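Local coordinates for protein NADH:ubiquinone oxidoreductase, Na translocating, C subunit (Parabacteroides distasonis, PDB 3LWX) that belongs to the C-subunit family of a membrane-linked respiratory complex and contains an FMN-binding domain that probably carries a flavin, at residues A114-Q119 and D181-N186. Sequence-based numbering, arbitrary orientation. Where two conformers were deposited one is given.
Sequences ADFSHQ and DEMLFN
In the hydrophobic core of an FMN-binding domain, where a long helix packs on an antiparallel sheet, helix 174-196 packs against strand 111-118, at one edge of the sheet, through three side chains: Phe116 from the strand, Met183 (modelled as selenomethionine) and Leu184 from the helix. The CB atoms of Phe116 and Met183 both face the other segment, yet the CA atoms of these two residues lie 10.3 Å apart, so side chains alone must bridge the gap. Both reach into it. With CG anti to its backbone N (chi1 168°) and the next torsion also extended, the Met183 chain runs straight out from the helix as far as SE; the bend at chi3, 67°, then turns the terminal methyl toward the Phe116 ring. That methyl, Met183 CE, settles 3.8 Å from CD1 of Phe116, approaching the ring obliquely. Leu184 follows a different route: its CB does not aim at the strand, but CD2 of Leu184 lies at the edge of the Phe116 ring, near its plane, 4.3 Å from Phe116 CE1. The CD1-CE1 bond of the Phe116 ring thus meets two methyl groups from successive helix residues. The contact is purely apolar and modest in area, 128 Å² summed over both sides. All three residues are buried, and other parts of the domain complete the packing. Phe134 of helix 132-135 and Phe138 meet the Phe116 ring, Leu89 of strand 82-92 touches all three residues, and strand 97-104 contributes Leu98 against Met183 and Ile102 against Leu184.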
loop_
_atom_site.group_PDB
_atom_site.type_symbol
_atom_site.label_atom_id
_atom_site.label_comp_id
_atom_site.label_asym_id
_atom_site.label_seq_id
_atom_site.Cartn_x
_atom_site.Cartn_y
_atom_site.Cartn_z
ATOM N N ALA A 114 2.190 6.102 2.265
ATOM C CA ALA A 114 1.680 5.399 1.104
ATOM C C ALA A 114 2.710 5.424 -0.013
ATOM O O ALA A 114 3.541 6.336 -0.080
ATOM C CB ALA A 114 0.393 6.062 0.626
ATOM N N ASP A 115 2.614 4.437 -0.898
ATOM C CA ASP A 115 3.448 4.352 -2.096
ATOM C C ASP A 115 2.606 3.718 -3.188
ATOM O O ASP A 115 1.950 2.706 -2.935
ATOM C CB ASP A 115 4.691 3.493 -1.861
ATOM C CG ASP A 115 5.692 3.586 -2.998
ATOM O OD1 ASP A 115 6.208 4.709 -3.193
ATOM O OD2 ASP A 115 5.967 2.564 -3.659
ATOM N N PHE A 116 2.664 4.275 -4.398
ATOM C CA PHE A 116 1.908 3.740 -5.522
ATOM C C PHE A 116 2.835 3.488 -6.700
ATOM O O PHE A 116 3.702 4.314 -7.001
ATOM C CB PHE A 116 0.775 4.694 -5.937
ATOM C CG PHE A 116 -0.174 5.021 -4.813
ATOM C CD1 PHE A 116 -1.168 4.139 -4.438
ATOM C CD2 PHE A 116 -0.056 6.197 -4.110
ATOM C CE1 PHE A 116 -2.026 4.426 -3.395
ATOM C CE2 PHE A 116 -0.908 6.481 -3.059
ATOM C CZ PHE A 116 -1.883 5.599 -2.712
ATOM N N SER A 117 2.546 2.401 -7.405
ATOM C CA SER A 117 3.315 1.962 -8.543
ATOM C C SER A 117 2.399 1.577 -9.698
ATOM O O SER A 117 1.195 1.381 -9.538
ATOM C CB SER A 117 4.180 0.759 -8.180
ATOM O OG SER A 117 5.166 1.101 -7.223
ATOM N N HIS A 118 2.994 1.432 -10.876
ATOM C CA HIS A 118 2.235 1.096 -12.068
ATOM C C HIS A 118 3.142 0.478 -13.113
ATOM O O HIS A 118 4.360 0.670 -13.118
ATOM C CB HIS A 118 1.570 2.343 -12.655
ATOM C CG HIS A 118 2.560 3.383 -13.051
ATOM N ND1 HIS A 118 3.089 3.460 -14.322
ATOM C CD2 HIS A 118 3.215 4.306 -12.302
ATOM C CE1 HIS A 118 3.997 4.417 -14.341
ATOM N NE2 HIS A 118 4.101 4.942 -13.129
ATOM N N GLN A 119 2.519 -0.255 -14.016
ATOM C CA GLN A 119 3.222 -0.931 -15.100
ATOM C C GLN A 119 3.518 -0.050 -16.292
ATOM O O GLN A 119 4.584 -0.154 -16.886
ATOM C CB GLN A 119 2.369 -2.117 -15.562
ATOM C CG GLN A 119 2.944 -2.990 -16.697
ATOM C CD GLN A 119 2.641 -2.538 -18.144
ATOM O OE1 GLN A 119 3.366 -2.915 -19.067
ATOM N NE2 GLN A 119 1.573 -1.763 -18.347
ATOM N N ASP A 181 -8.427 5.261 -6.474
ATOM C CA ASP A 181 -9.562 5.285 -5.551
ATOM C C ASP A 181 -10.164 3.870 -5.424
ATOM O O ASP A 181 -10.390 3.338 -4.313
ATOM C CB ASP A 181 -10.580 6.297 -6.089
ATOM C CG ASP A 181 -11.728 6.604 -5.129
ATOM O OD1 ASP A 181 -12.131 5.748 -4.336
ATOM O OD2 ASP A 181 -12.205 7.745 -5.164
ATOM N N GLU A 182 -10.429 3.247 -6.561
ATOM C CA GLU A 182 -11.009 1.911 -6.588
ATOM C C GLU A 182 -10.057 0.877 -5.999
ATOM O O GLU A 182 -10.482 -0.012 -5.266
ATOM C CB GLU A 182 -11.390 1.596 -8.022
ATOM C CG GLU A 182 -12.549 2.468 -8.495
ATOM C CD GLU A 182 -12.754 2.528 -9.987
ATOM O OE1 GLU A 182 -12.041 1.839 -10.732
ATOM O OE2 GLU A 182 -13.625 3.297 -10.411
HETATM N N MSE A 183 -8.772 0.990 -6.327
HETATM C CA MSE A 183 -7.752 0.091 -5.794
HETATM C C MSE A 183 -7.719 0.142 -4.277
HETATM O O MSE A 183 -7.635 -0.895 -3.613
HETATM C CB MSE A 183 -6.368 0.459 -6.347
HETATM C CG MSE A 183 -5.224 -0.236 -5.632
HETATM SE SE MSE A 183 -3.560 -0.156 -6.574
HETATM C CE MSE A 183 -3.232 1.717 -6.448
ATOM N N LEU A 184 -7.752 1.343 -3.715
ATOM C CA LEU A 184 -7.743 1.486 -2.270
ATOM C C LEU A 184 -8.976 0.826 -1.658
ATOM O O LEU A 184 -8.868 0.046 -0.709
ATOM C CB LEU A 184 -7.679 2.973 -1.893
ATOM C CG LEU A 184 -6.335 3.655 -2.064
ATOM C CD1 LEU A 184 -6.497 5.165 -2.136
ATOM C CD2 LEU A 184 -5.399 3.234 -0.935
ATOM N N PHE A 185 -10.144 1.153 -2.183
ATOM C CA PHE A 185 -11.357 0.588 -1.604
ATOM C C PHE A 185 -11.381 -0.928 -1.706
ATOM O O PHE A 185 -11.657 -1.634 -0.736
ATOM C CB PHE A 185 -12.594 1.202 -2.275
ATOM C CG PHE A 185 -13.892 0.694 -1.715
ATOM C CD1 PHE A 185 -14.485 -0.445 -2.236
ATOM C CD2 PHE A 185 -14.521 1.344 -0.661
ATOM C CE1 PHE A 185 -15.674 -0.927 -1.717
ATOM C CE2 PHE A 185 -15.706 0.870 -0.136
ATOM C CZ PHE A 185 -16.286 -0.260 -0.664
ATOM N N ASN A 186 -11.119 -1.437 -2.911
ATOM C CA ASN A 186 -11.211 -2.881 -3.143
ATOM C C ASN A 186 -10.124 -3.651 -2.402
ATOM O O ASN A 186 -10.378 -4.715 -1.850
ATOM C CB ASN A 186 -11.137 -3.177 -4.637
ATOM C CG ASN A 186 -12.362 -2.720 -5.392
ATOM O OD1 ASN A 186 -13.472 -2.711 -4.857
ATOM N ND2 ASN A 186 -12.171 -2.374 -6.668
#